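PDB 4REL: UDP-glucose:anthocyanidin 3-O-glucosyltransferase from Clitoria ternatea, which is a plant glycosyltransferase of the GT-B fold, built from two Rossmann-like domains that face each other across a cleft. Local coordinates for residues S143-I148 with T195-G200; L150-C155 with D181-G186; V337-T342 with N400-Q405; V381-E386 with K409-N414. One frame throughout, in Å; residues are numbered along the deposited sequence.

Interaction 1: S143-I148 with T195-G200. With KMP (3,5,7-trihydroxy-2-(4-hydroxyphenyl)-4H-chromen-4-one), chain B.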
# COMPACT_ATOMS: atom_id res chain seq x y z
N SER A 143 2.06 14.67 1.65
CA SER A 143 2.57 16.03 1.57
C SER A 143 2.66 16.56 0.15
O SER A 143 2.48 17.75 -0.09
CB SER A 143 3.93 16.12 2.25
OG SER A 143 3.76 16.16 3.65
N LEU A 144 2.93 15.66 -0.79
CA LEU A 144 3.10 16.04 -2.19
C LEU A 144 1.90 16.81 -2.74
O LEU A 144 2.06 17.79 -3.47
CB LEU A 144 3.33 14.80 -3.06
CG LEU A 144 4.46 13.87 -2.64
CD1 LEU A 144 4.47 12.63 -3.52
CD2 LEU A 144 5.78 14.61 -2.74
N TYR A 145 0.70 16.37 -2.37
CA TYR A 145 -0.53 16.89 -2.97
C TYR A 145 -0.88 18.30 -2.51
O TYR A 145 -1.74 18.95 -3.11
CB TYR A 145 -1.66 15.87 -2.77
CG TYR A 145 -1.28 14.58 -3.44
CD1 TYR A 145 -1.30 14.48 -4.82
CD2 TYR A 145 -0.80 13.50 -2.71
CE1 TYR A 145 -0.91 13.32 -5.46
CE2 TYR A 145 -0.41 12.33 -3.34
CZ TYR A 145 -0.47 12.25 -4.72
OH TYR A 145 -0.07 11.10 -5.37
N PHE A 146 -0.19 18.79 -1.49
CA PHE A 146 -0.34 20.17 -1.05
C PHE A 146 0.73 21.09 -1.60
O PHE A 146 0.78 22.28 -1.26
CB PHE A 146 -0.35 20.22 0.48
CG PHE A 146 -1.55 19.57 1.08
CD1 PHE A 146 -2.66 20.33 1.42
CD2 PHE A 146 -1.59 18.19 1.29
CE1 PHE A 146 -3.79 19.73 1.97
CE2 PHE A 146 -2.71 17.59 1.83
CZ PHE A 146 -3.81 18.36 2.17
N ASN A 147 1.56 20.56 -2.49
CA ASN A 147 2.71 21.31 -3.00
C ASN A 147 2.98 21.02 -4.47
O ASN A 147 4.12 21.03 -4.91
CB ASN A 147 3.97 20.99 -2.17
CG ASN A 147 3.85 21.45 -0.73
OD1 ASN A 147 4.10 22.62 -0.41
ND2 ASN A 147 3.45 20.54 0.15
N ILE A 148 1.92 20.79 -5.24
CA ILE A 148 2.07 20.39 -6.64
C ILE A 148 2.82 21.43 -7.47
O ILE A 148 3.73 21.09 -8.24
CB ILE A 148 0.71 20.05 -7.29
CG1 ILE A 148 0.05 18.90 -6.55
CG2 ILE A 148 0.88 19.73 -8.78
CD1 ILE A 148 -1.42 18.73 -6.84
N THR A 195 -7.46 13.28 -10.69
CA THR A 195 -8.08 12.97 -9.41
C THR A 195 -7.06 13.05 -8.27
O THR A 195 -7.30 13.68 -7.24
CB THR A 195 -8.74 11.58 -9.47
OG1 THR A 195 -9.79 11.59 -10.46
CG2 THR A 195 -9.34 11.22 -8.14
N LEU A 196 -5.90 12.41 -8.46
CA LEU A 196 -4.85 12.50 -7.45
C LEU A 196 -4.42 13.95 -7.24
O LEU A 196 -4.25 14.40 -6.10
CB LEU A 196 -3.65 11.60 -7.79
CG LEU A 196 -3.72 10.21 -7.15
CD1 LEU A 196 -5.03 9.49 -7.45
CD2 LEU A 196 -2.55 9.35 -7.58
N ASN A 197 -4.28 14.71 -8.32
CA ASN A 197 -3.83 16.09 -8.19
C ASN A 197 -4.83 17.00 -7.50
O ASN A 197 -4.48 18.12 -7.13
CB ASN A 197 -3.46 16.66 -9.55
CG ASN A 197 -2.20 16.06 -10.10
OD1 ASN A 197 -1.98 16.02 -11.31
ND2 ASN A 197 -1.35 15.56 -9.20
N SER A 198 -6.06 16.54 -7.33
CA SER A 198 -7.08 17.33 -6.63
C SER A 198 -7.05 17.08 -5.13
O SER A 198 -7.81 17.71 -4.38
CB SER A 198 -8.48 17.01 -7.16
OG SER A 198 -8.96 15.76 -6.68
N LEU A 199 -6.20 16.17 -4.67
CA LEU A 199 -6.22 15.77 -3.26
C LEU A 199 -5.91 16.91 -2.28
O LEU A 199 -6.39 16.92 -1.15
CB LEU A 199 -5.30 14.59 -3.01
CG LEU A 199 -5.82 13.23 -3.49
CD1 LEU A 199 -4.67 12.23 -3.46
CD2 LEU A 199 -7.00 12.76 -2.62
N GLY A 200 -5.09 17.87 -2.71
CA GLY A 200 -4.77 19.02 -1.87
C GLY A 200 -6.00 19.83 -1.52
O GLY A 200 -6.10 20.39 -0.42
C1 KMP B . 0.68 7.82 -6.75
C2 KMP B . 0.24 6.89 -5.82
C3 KMP B . -0.47 5.68 -6.30
C4 KMP B . -0.68 5.49 -7.75
C5 KMP B . -0.21 6.48 -8.60
C6 KMP B . 0.45 7.61 -8.11
C9 KMP B . -0.95 4.65 -5.35
C10 KMP B . -1.65 3.47 -5.91
C11 KMP B . -1.82 3.38 -7.40
C14 KMP B . -2.51 2.22 -8.05
C15 KMP B . -3.27 1.30 -7.33
C16 KMP B . -3.89 0.24 -7.97
C17 KMP B . -3.76 0.09 -9.34
C18 KMP B . -3.01 1.00 -10.07
C19 KMP B . -2.39 2.07 -9.43
O12 KMP B . -1.33 4.38 -8.22
O13 KMP B . -0.77 4.79 -4.12
O24 KMP B . -4.37 -0.96 -9.97
O27 KMP B . -2.09 2.51 -5.05
O29 KMP B . 0.89 8.55 -9.00
O30 KMP B . 0.45 7.07 -4.49
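Tyr-145 and Leu-199 meet ring to methyl in the N-terminal Rossmann-like domain of this GT-B protein, where the loop after strand 131-135 packs on the junction of helices 191-197 and 199-202 beside the KMP pocket. Two CH-pi contacts carry the packing. Leu-199 CD1 sits over the centre of the Tyr-145 ring, 4.0 Å from the centroid and 7° off the ring normal, with Tyr-145 CG anti to its carbonyl carbon (chi1 -60°) and the two side chains side by side in the same direction. The second contact uses backbone: Gly-200 CA lies 4.1 Å from the centroid of the Phe-146 ring, again over its centre.

Other contacts use carbonyl oxygens. Gly-200 CA comes within 3.3 Å of Tyr-145 O in a bent CA-H...O contact, 126° at the hydrogen, an approach suited to a residue without a side chain. Leu-196 O lies obliquely to the Tyr-145 ring, 3.2 Å from its CD1, while Ile-148 CD1 presses on Asn-197 O at 3.1 Å. Trp-135 touches both Tyr-145 and Leu-199.

Both segments touch the same ring of KMP: Leu-196 CD2 is 3.5 Å from KMP C6 and Tyr-145 OH is 3.6 Å from KMP C1.

Interaction 2: L150-C155 with D181-G186. With KMP (3,5,7-trihydroxy-2-(4-hydroxyphenyl)-4H-chromen-4-one), chain B.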
# COMPACT_ATOMS: atom_id res chain seq x y z
N LEU A 150 4.99 23.79 -6.53
CA LEU A 150 6.41 23.84 -6.16
C LEU A 150 7.14 22.62 -6.71
O LEU A 150 8.26 22.73 -7.21
CB LEU A 150 6.58 23.88 -4.64
CG LEU A 150 6.17 25.16 -3.92
CD1 LEU A 150 6.48 25.04 -2.42
CD2 LEU A 150 6.87 26.37 -4.54
N ILE A 151 6.49 21.47 -6.60
CA ILE A 151 7.10 20.23 -7.06
C ILE A 151 7.30 20.24 -8.57
O ILE A 151 8.39 19.91 -9.06
CB ILE A 151 6.28 19.01 -6.57
CG1 ILE A 151 6.53 18.81 -5.08
CG2 ILE A 151 6.65 17.77 -7.36
CD1 ILE A 151 5.50 17.93 -4.37
N ARG A 152 6.28 20.65 -9.32
CA ARG A 152 6.40 20.72 -10.78
C ARG A 152 7.49 21.69 -11.19
O ARG A 152 8.27 21.42 -12.11
CB ARG A 152 5.08 21.11 -11.43
CG ARG A 152 4.02 20.04 -11.28
CD ARG A 152 2.76 20.38 -12.03
NE ARG A 152 1.84 19.25 -12.07
CZ ARG A 152 0.58 19.34 -12.47
NH1 ARG A 152 0.09 20.51 -12.86
NH2 ARG A 152 -0.20 18.27 -12.48
N ASP A 153 7.54 22.84 -10.51
CA ASP A 153 8.54 23.84 -10.84
C ASP A 153 9.95 23.30 -10.59
O ASP A 153 10.84 23.44 -11.43
CB ASP A 153 8.31 25.13 -10.06
CG ASP A 153 9.02 26.32 -10.69
OD1 ASP A 153 9.10 26.37 -11.94
OD2 ASP A 153 9.52 27.19 -9.94
N LYS A 154 10.15 22.69 -9.42
CA LYS A 154 11.46 22.13 -9.09
C LYS A 154 11.84 20.97 -10.02
O LYS A 154 12.98 20.89 -10.47
CB LYS A 154 11.51 21.69 -7.61
CG LYS A 154 12.89 21.21 -7.16
CD LYS A 154 13.02 21.23 -5.64
CE LYS A 154 13.63 22.52 -5.13
NZ LYS A 154 15.13 22.47 -5.07
N CYS A 155 10.89 20.09 -10.31
CA CYS A 155 11.20 18.95 -11.19
C CYS A 155 11.54 19.40 -12.60
O CYS A 155 12.29 18.73 -13.31
CB CYS A 155 10.05 17.94 -11.21
SG CYS A 155 9.84 17.08 -9.64
N ASP A 181 3.03 10.71 -12.40
CA ASP A 181 1.63 11.10 -12.59
C ASP A 181 1.36 12.57 -12.23
O ASP A 181 0.54 13.23 -12.87
CB ASP A 181 0.68 10.21 -11.77
CG ASP A 181 0.55 8.80 -12.33
OD1 ASP A 181 0.63 8.62 -13.56
OD2 ASP A 181 0.35 7.87 -11.53
N MET A 182 2.04 13.08 -11.20
CA MET A 182 1.70 14.41 -10.72
C MET A 182 2.40 15.50 -11.51
O MET A 182 2.06 16.68 -11.39
CB MET A 182 1.93 14.56 -9.20
CG MET A 182 3.37 14.71 -8.75
SD MET A 182 3.43 15.07 -6.97
CE MET A 182 2.59 16.64 -6.91
N LEU A 183 3.34 15.09 -12.35
CA LEU A 183 4.07 16.02 -13.22
C LEU A 183 3.46 16.12 -14.62
O LEU A 183 3.64 17.14 -15.30
CB LEU A 183 5.53 15.59 -13.33
CG LEU A 183 6.36 15.47 -12.05
CD1 LEU A 183 7.79 15.11 -12.40
CD2 LEU A 183 6.32 16.77 -11.25
N ASP A 184 2.78 15.07 -15.07
CA ASP A 184 2.25 15.02 -16.44
C ASP A 184 1.26 16.15 -16.70
O ASP A 184 0.36 16.38 -15.89
CB ASP A 184 1.56 13.68 -16.71
CG ASP A 184 2.53 12.52 -16.85
OD1 ASP A 184 3.69 12.75 -17.24
OD2 ASP A 184 2.11 11.38 -16.57
N VAL A 185 1.44 16.84 -17.82
CA VAL A 185 0.51 17.89 -18.24
C VAL A 185 0.07 17.64 -19.68
O VAL A 185 0.84 17.12 -20.48
CB VAL A 185 1.13 19.30 -18.11
CG1 VAL A 185 1.32 19.68 -16.65
CG2 VAL A 185 2.45 19.37 -18.86
N GLY A 186 -1.17 17.99 -19.99
CA GLY A 186 -1.68 17.82 -21.35
C GLY A 186 -2.19 16.43 -21.65
O GLY A 186 -2.86 15.81 -20.82
C1 KMP B . 0.68 7.82 -6.75
C2 KMP B . 0.24 6.89 -5.82
C3 KMP B . -0.47 5.68 -6.30
C4 KMP B . -0.68 5.49 -7.75
C5 KMP B . -0.21 6.48 -8.60
C6 KMP B . 0.45 7.61 -8.11
C9 KMP B . -0.95 4.65 -5.35
C10 KMP B . -1.65 3.47 -5.91
C11 KMP B . -1.82 3.38 -7.40
C14 KMP B . -2.51 2.22 -8.05
C15 KMP B . -3.27 1.30 -7.33
C16 KMP B . -3.89 0.24 -7.97
C17 KMP B . -3.76 0.09 -9.34
C18 KMP B . -3.01 1.00 -10.07
C19 KMP B . -2.39 2.07 -9.43
O12 KMP B . -1.33 4.38 -8.22
O13 KMP B . -0.77 4.79 -4.12
O24 KMP B . -4.37 -0.96 -9.97
O27 KMP B . -2.09 2.51 -5.05
O29 KMP B . 0.89 8.55 -9.00
O30 KMP B . 0.45 7.07 -4.49
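Met-182 O is gripped side-on by two nitrogens of Arg-152, which ties helix 148-157 to the irregular loop before helix 191-197 in the N-terminal domain of the GT-B fold. The bond from Arg-152 NE to Met-182 O is short, 2.7 Å, with an angle of 156° at the hydrogen, and lies in the carbonyl plane. Arg-152 NH2 reaches the same Met-182 O at 3.0 Å, more bent at 135° and from above that plane. The oxygen lies almost exactly in the guanidinium plane, so the fork fixes the rotation of that group. Val-185 CG1 lies over one guanidinium face, nearer its rim than its centre.

The rest of the contact is apolar. Leu-183 and Arg-152 lie alongside with their chains pointing opposite ways, and Leu-183 sends its two methyls to the helix: CD1 lies 3.8 Å from Cys-155 CB, and CD2 packs 4.0 Å from Ile-151 CG2. Met-182 has CG between its backbone N and carbonyl carbon (chi1 76°); its chain bends at the last torsion, and its CE meets Ile-151 CD1 at 4.1 Å, the side chains crossing at about a right angle.

Next to this gripped carbonyl, Asp-181 faces the ligand, its OD2 accepting a 2.7 Å hydrogen bond from KMP O29.

Interaction 3: V337-T342 with N400-Q405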
# COMPACT_ATOMS: atom_id res chain seq x y z
N VAL A 337 14.73 -15.07 6.83
CA VAL A 337 14.76 -14.05 5.77
C VAL A 337 15.62 -12.87 6.19
O VAL A 337 15.36 -12.24 7.22
CB VAL A 337 13.33 -13.58 5.40
CG1 VAL A 337 13.37 -12.44 4.36
CG2 VAL A 337 12.50 -14.75 4.89
N GLY A 338 16.65 -12.57 5.39
CA GLY A 338 17.61 -11.54 5.75
C GLY A 338 17.48 -10.28 4.94
O GLY A 338 17.99 -9.23 5.32
N VAL A 339 16.79 -10.35 3.81
CA VAL A 339 16.56 -9.16 3.00
C VAL A 339 15.32 -9.35 2.14
O VAL A 339 15.02 -10.47 1.72
CB VAL A 339 17.81 -8.80 2.13
CG1 VAL A 339 18.02 -9.82 1.01
CG2 VAL A 339 17.68 -7.39 1.55
N PHE A 340 14.58 -8.26 1.92
CA PHE A 340 13.38 -8.26 1.10
C PHE A 340 13.68 -7.37 -0.11
O PHE A 340 13.97 -6.18 0.05
CB PHE A 340 12.23 -7.67 1.92
CG PHE A 340 10.91 -7.57 1.18
CD1 PHE A 340 10.59 -8.43 0.14
CD2 PHE A 340 10.00 -6.59 1.54
CE1 PHE A 340 9.37 -8.32 -0.52
CE2 PHE A 340 8.77 -6.48 0.89
CZ PHE A 340 8.46 -7.35 -0.15
N VAL A 341 13.65 -7.96 -1.30
CA VAL A 341 13.91 -7.24 -2.53
C VAL A 341 12.54 -6.91 -3.10
O VAL A 341 11.76 -7.82 -3.44
CB VAL A 341 14.72 -8.12 -3.48
CG1 VAL A 341 15.01 -7.39 -4.80
CG2 VAL A 341 16.01 -8.56 -2.79
N THR A 342 12.23 -5.62 -3.19
CA THR A 342 10.85 -5.20 -3.31
C THR A 342 10.66 -3.99 -4.22
O THR A 342 11.57 -3.17 -4.39
CB THR A 342 10.27 -4.85 -1.92
OG1 THR A 342 8.93 -4.37 -2.05
CG2 THR A 342 11.11 -3.78 -1.23
N ASN A 400 24.99 -8.46 -1.26
CA ASN A 400 26.11 -8.67 -0.34
C ASN A 400 26.14 -7.66 0.80
O ASN A 400 26.41 -8.02 1.95
CB ASN A 400 27.44 -8.66 -1.09
CG ASN A 400 27.77 -10.01 -1.70
OD1 ASN A 400 28.33 -10.88 -1.03
ND2 ASN A 400 27.43 -10.18 -2.97
N LEU A 401 25.88 -6.41 0.46
CA LEU A 401 25.88 -5.33 1.44
C LEU A 401 24.95 -5.64 2.60
O LEU A 401 25.37 -5.62 3.76
CB LEU A 401 25.47 -4.01 0.79
CG LEU A 401 25.28 -2.83 1.75
CD1 LEU A 401 26.60 -2.50 2.41
CD2 LEU A 401 24.73 -1.63 1.01
N ILE A 402 23.70 -5.96 2.29
CA ILE A 402 22.69 -6.19 3.32
C ILE A 402 22.84 -7.55 4.02
O ILE A 402 22.74 -7.64 5.24
CB ILE A 402 21.27 -6.08 2.74
CG1 ILE A 402 21.05 -4.71 2.08
CG2 ILE A 402 20.22 -6.36 3.82
CD1 ILE A 402 21.20 -3.52 3.01
N LEU A 403 23.07 -8.61 3.25
CA LEU A 403 23.08 -9.95 3.85
C LEU A 403 24.32 -10.31 4.66
O LEU A 403 24.21 -10.96 5.70
CB LEU A 403 22.84 -11.03 2.79
CG LEU A 403 21.40 -11.14 2.31
CD1 LEU A 403 21.33 -12.11 1.12
CD2 LEU A 403 20.51 -11.61 3.45
N VAL A 404 25.50 -9.90 4.19
CA VAL A 404 26.74 -10.43 4.79
C VAL A 404 27.82 -9.41 5.19
O VAL A 404 28.57 -9.66 6.13
CB VAL A 404 27.41 -11.53 3.90
CG1 VAL A 404 26.50 -12.73 3.73
CG2 VAL A 404 27.82 -10.97 2.55
N GLN A 405 27.90 -8.27 4.51
CA GLN A 405 29.01 -7.35 4.74
C GLN A 405 28.86 -6.48 6.00
O GLN A 405 27.75 -6.08 6.36
CB GLN A 405 29.26 -6.48 3.51
CG GLN A 405 29.62 -7.31 2.28
CD GLN A 405 29.84 -6.47 1.03
OE1 GLN A 405 29.47 -5.30 0.98
NE2 GLN A 405 30.44 -7.08 0.01
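Val-339 is set at about a right angle to both Ile-402 and Leu-403 in the packing of helix 392-403 on strand 337-342 of the parallel Rossmann-like sheet in the C-terminal GT-B domain. Its CB points toward the helix, and its two methyls are shared between the two neighbours. CG2, anti to the backbone N of Val-339, meets Ile-402 CG2 methyl to methyl at 3.6 Å. CG1 takes the crowded position between the backbone N and the carbonyl carbon (chi1 70°), and there it packs against the branch of the leucine, 3.9 Å from Leu-403 CG.

The two helix residues are used differently. Ile-402 starts toward the strand, but its longer branch leads away, so its CG2 does the touching. The CB of Leu-403 points to the side of the strand, yet its CD2 reaches the backbone of Gly-338, 3.6 Å from Gly-338 C and 3.7 Å from Gly-338 CA, an approach made where the strand carries no side chain.

Val-339 also touches Ile-360 and Ala-267 of the neighbouring strands. The helix closes just beyond this contact, with Asn-400 O accepting from both Val-404 N, at 3.1 Å, and Gln-405 N, at 3.0 Å.

Interaction 4: V381-E386 with K409-N414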
# COMPACT_ATOMS: atom_id res chain seq x y z
N VAL A 381 16.78 1.66 6.56
CA VAL A 381 16.58 0.22 6.77
C VAL A 381 16.70 -0.52 5.45
O VAL A 381 16.21 -1.63 5.30
CB VAL A 381 15.21 -0.10 7.43
CG1 VAL A 381 15.18 0.39 8.87
CG2 VAL A 381 14.03 0.47 6.63
N GLY A 382 17.37 0.11 4.50
CA GLY A 382 17.55 -0.51 3.20
C GLY A 382 18.27 0.38 2.23
O GLY A 382 18.71 1.48 2.59
N VAL A 383 18.41 -0.10 0.99
CA VAL A 383 19.05 0.67 -0.08
C VAL A 383 18.20 0.61 -1.33
O VAL A 383 17.45 -0.35 -1.56
CB VAL A 383 20.48 0.15 -0.41
CG1 VAL A 383 21.43 0.39 0.76
CG2 VAL A 383 20.46 -1.31 -0.80
N ILE A 384 18.28 1.66 -2.13
CA ILE A 384 17.73 1.59 -3.47
C ILE A 384 18.80 0.86 -4.28
O ILE A 384 19.99 1.15 -4.13
CB ILE A 384 17.48 2.99 -4.05
CG1 ILE A 384 16.37 3.68 -3.23
CG2 ILE A 384 17.14 2.90 -5.54
CD1 ILE A 384 16.20 5.18 -3.53
N VAL A 385 18.38 -0.10 -5.11
CA VAL A 385 19.33 -1.00 -5.74
C VAL A 385 20.35 -0.18 -6.50
O VAL A 385 20.03 0.87 -7.06
CB VAL A 385 18.63 -2.06 -6.65
CG1 VAL A 385 18.08 -1.42 -7.92
CG2 VAL A 385 19.58 -3.21 -6.97
N GLU A 386 21.60 -0.62 -6.43
CA GLU A 386 22.69 0.12 -7.05
C GLU A 386 22.44 0.13 -8.55
O GLU A 386 22.31 -0.93 -9.17
CB GLU A 386 24.03 -0.54 -6.73
CG GLU A 386 25.24 0.19 -7.30
CD GLU A 386 26.56 -0.46 -6.89
OE1 GLU A 386 26.73 -0.77 -5.69
OE2 GLU A 386 27.42 -0.68 -7.78
N LYS A 409 25.92 -3.36 8.39
CA LYS A 409 25.52 -3.58 9.79
C LYS A 409 24.58 -2.50 10.32
O LYS A 409 23.61 -2.80 11.03
CB LYS A 409 26.74 -3.72 10.69
CG LYS A 409 26.39 -3.82 12.17
CD LYS A 409 27.59 -4.23 13.01
CE LYS A 409 27.22 -4.35 14.48
NZ LYS A 409 26.87 -3.04 15.10
N LYS A 410 24.85 -1.25 9.96
CA LYS A 410 23.99 -0.15 10.39
C LYS A 410 22.56 -0.37 9.92
O LYS A 410 21.61 -0.22 10.68
CB LYS A 410 24.51 1.19 9.85
CG LYS A 410 23.54 2.34 10.10
CD LYS A 410 23.99 3.64 9.42
CE LYS A 410 23.09 4.81 9.84
NZ LYS A 410 23.58 6.13 9.33
N ILE A 411 22.41 -0.73 8.65
CA ILE A 411 21.08 -1.00 8.10
C ILE A 411 20.39 -2.16 8.80
O ILE A 411 19.19 -2.09 9.13
CB ILE A 411 21.18 -1.24 6.59
CG1 ILE A 411 21.38 0.10 5.89
CG2 ILE A 411 19.93 -1.93 6.07
CD1 ILE A 411 21.89 -0.01 4.48
N ARG A 412 21.13 -3.24 9.04
CA ARG A 412 20.58 -4.39 9.75
C ARG A 412 20.16 -4.01 11.16
O ARG A 412 19.09 -4.41 11.63
CB ARG A 412 21.59 -5.55 9.77
CG ARG A 412 21.79 -6.19 8.38
CD ARG A 412 22.60 -7.48 8.42
NE ARG A 412 23.96 -7.25 8.93
CZ ARG A 412 25.02 -6.92 8.20
NH1 ARG A 412 24.92 -6.78 6.88
NH2 ARG A 412 26.19 -6.74 8.79
N ASP A 413 21.00 -3.22 11.84
CA ASP A 413 20.69 -2.78 13.20
C ASP A 413 19.46 -1.89 13.21
O ASP A 413 18.60 -1.99 14.10
CB ASP A 413 21.88 -2.04 13.82
CG ASP A 413 23.01 -2.96 14.22
OD1 ASP A 413 22.81 -4.20 14.28
OD2 ASP A 413 24.12 -2.45 14.49
N ASN A 414 19.39 -1.00 12.23
CA ASN A 414 18.26 -0.08 12.12
C ASN A 414 16.95 -0.83 11.89
O ASN A 414 15.91 -0.45 12.41
CB ASN A 414 18.47 0.95 11.01
CG ASN A 414 19.53 1.97 11.36
OD1 ASN A 414 19.86 2.14 12.54
ND2 ASN A 414 20.05 2.66 10.36
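Val-381 and Ile-411 bring their backbones close, CA to CA 4.8 Å, where the chain enters strand 382-384 and, at Gly-382, is almost fully stretched (phi 177°, psi -176°). Ile-411 is the side chain that works this contact. Its CB points toward the strand, and its two branches divide the task. The CG2 methyl rests on the peptide between Val-381 and Gly-382, 3.6 Å from Val-381 C and equally 3.6 Å from Gly-382 N. That amide nitrogen is buried here with no hydrogen-bond partner in the model. At the end of the longer branch, Ile-411 CD1 reaches Val-383 CG1 at 3.8 Å, the two side chains crossing at about a right angle.

In the Rossmann-like C-terminal domain of the GT-B fold, strand 382-384 is one of the two outermost strands of the parallel six-stranded sheet, and the first turns of helix 409-425 pack at its beginning. One helical turn after Ile-411, the backbone of Asn-414 receives Val-381 CG1, 3.7 Å from Asn-414 C; the methyl also lies 4.0 Å from Asn-414 CB. The amide end of Asn-414 turns to a residue just before the strand, its ND2 bonding Glu-380 O, and Lys-410 makes a salt bridge to the carboxylate of the same Glu-380.

Within the helix, Lys-409 and Asp-413 are paired one turn apart: Lys-409 NZ forms a 2.9 Å salt bridge with Asp-413 OD2, which uses its syn lone pair.

Overall arrangement
The four contacts form two pairs, one in each domain of the GT-B fold. Interaction 2 is nested inside the loop closed by interaction 1, centres 11 Å apart; they involve the successive helices 148-157 and 191-197, Ile-148 CG1 packs 3.4 Å from Met-182 CE, and together they bring Tyr-145, Asp-181 and Leu-196 to the KMP pocket. Interactions 3 and 4 follow and alternate in sequence, centres 8 Å apart, on the same parallel sheet; Arg-412 NH1 probably bonds Ile-402 O and Gln-405 O, joining helices 392-403 and 409-425. The pairs do not touch, with centres 30 to 35 Å and nearest atoms at least about 14 Å apart: one lies beside the ligand pocket, the other in the second domain's sheet packing.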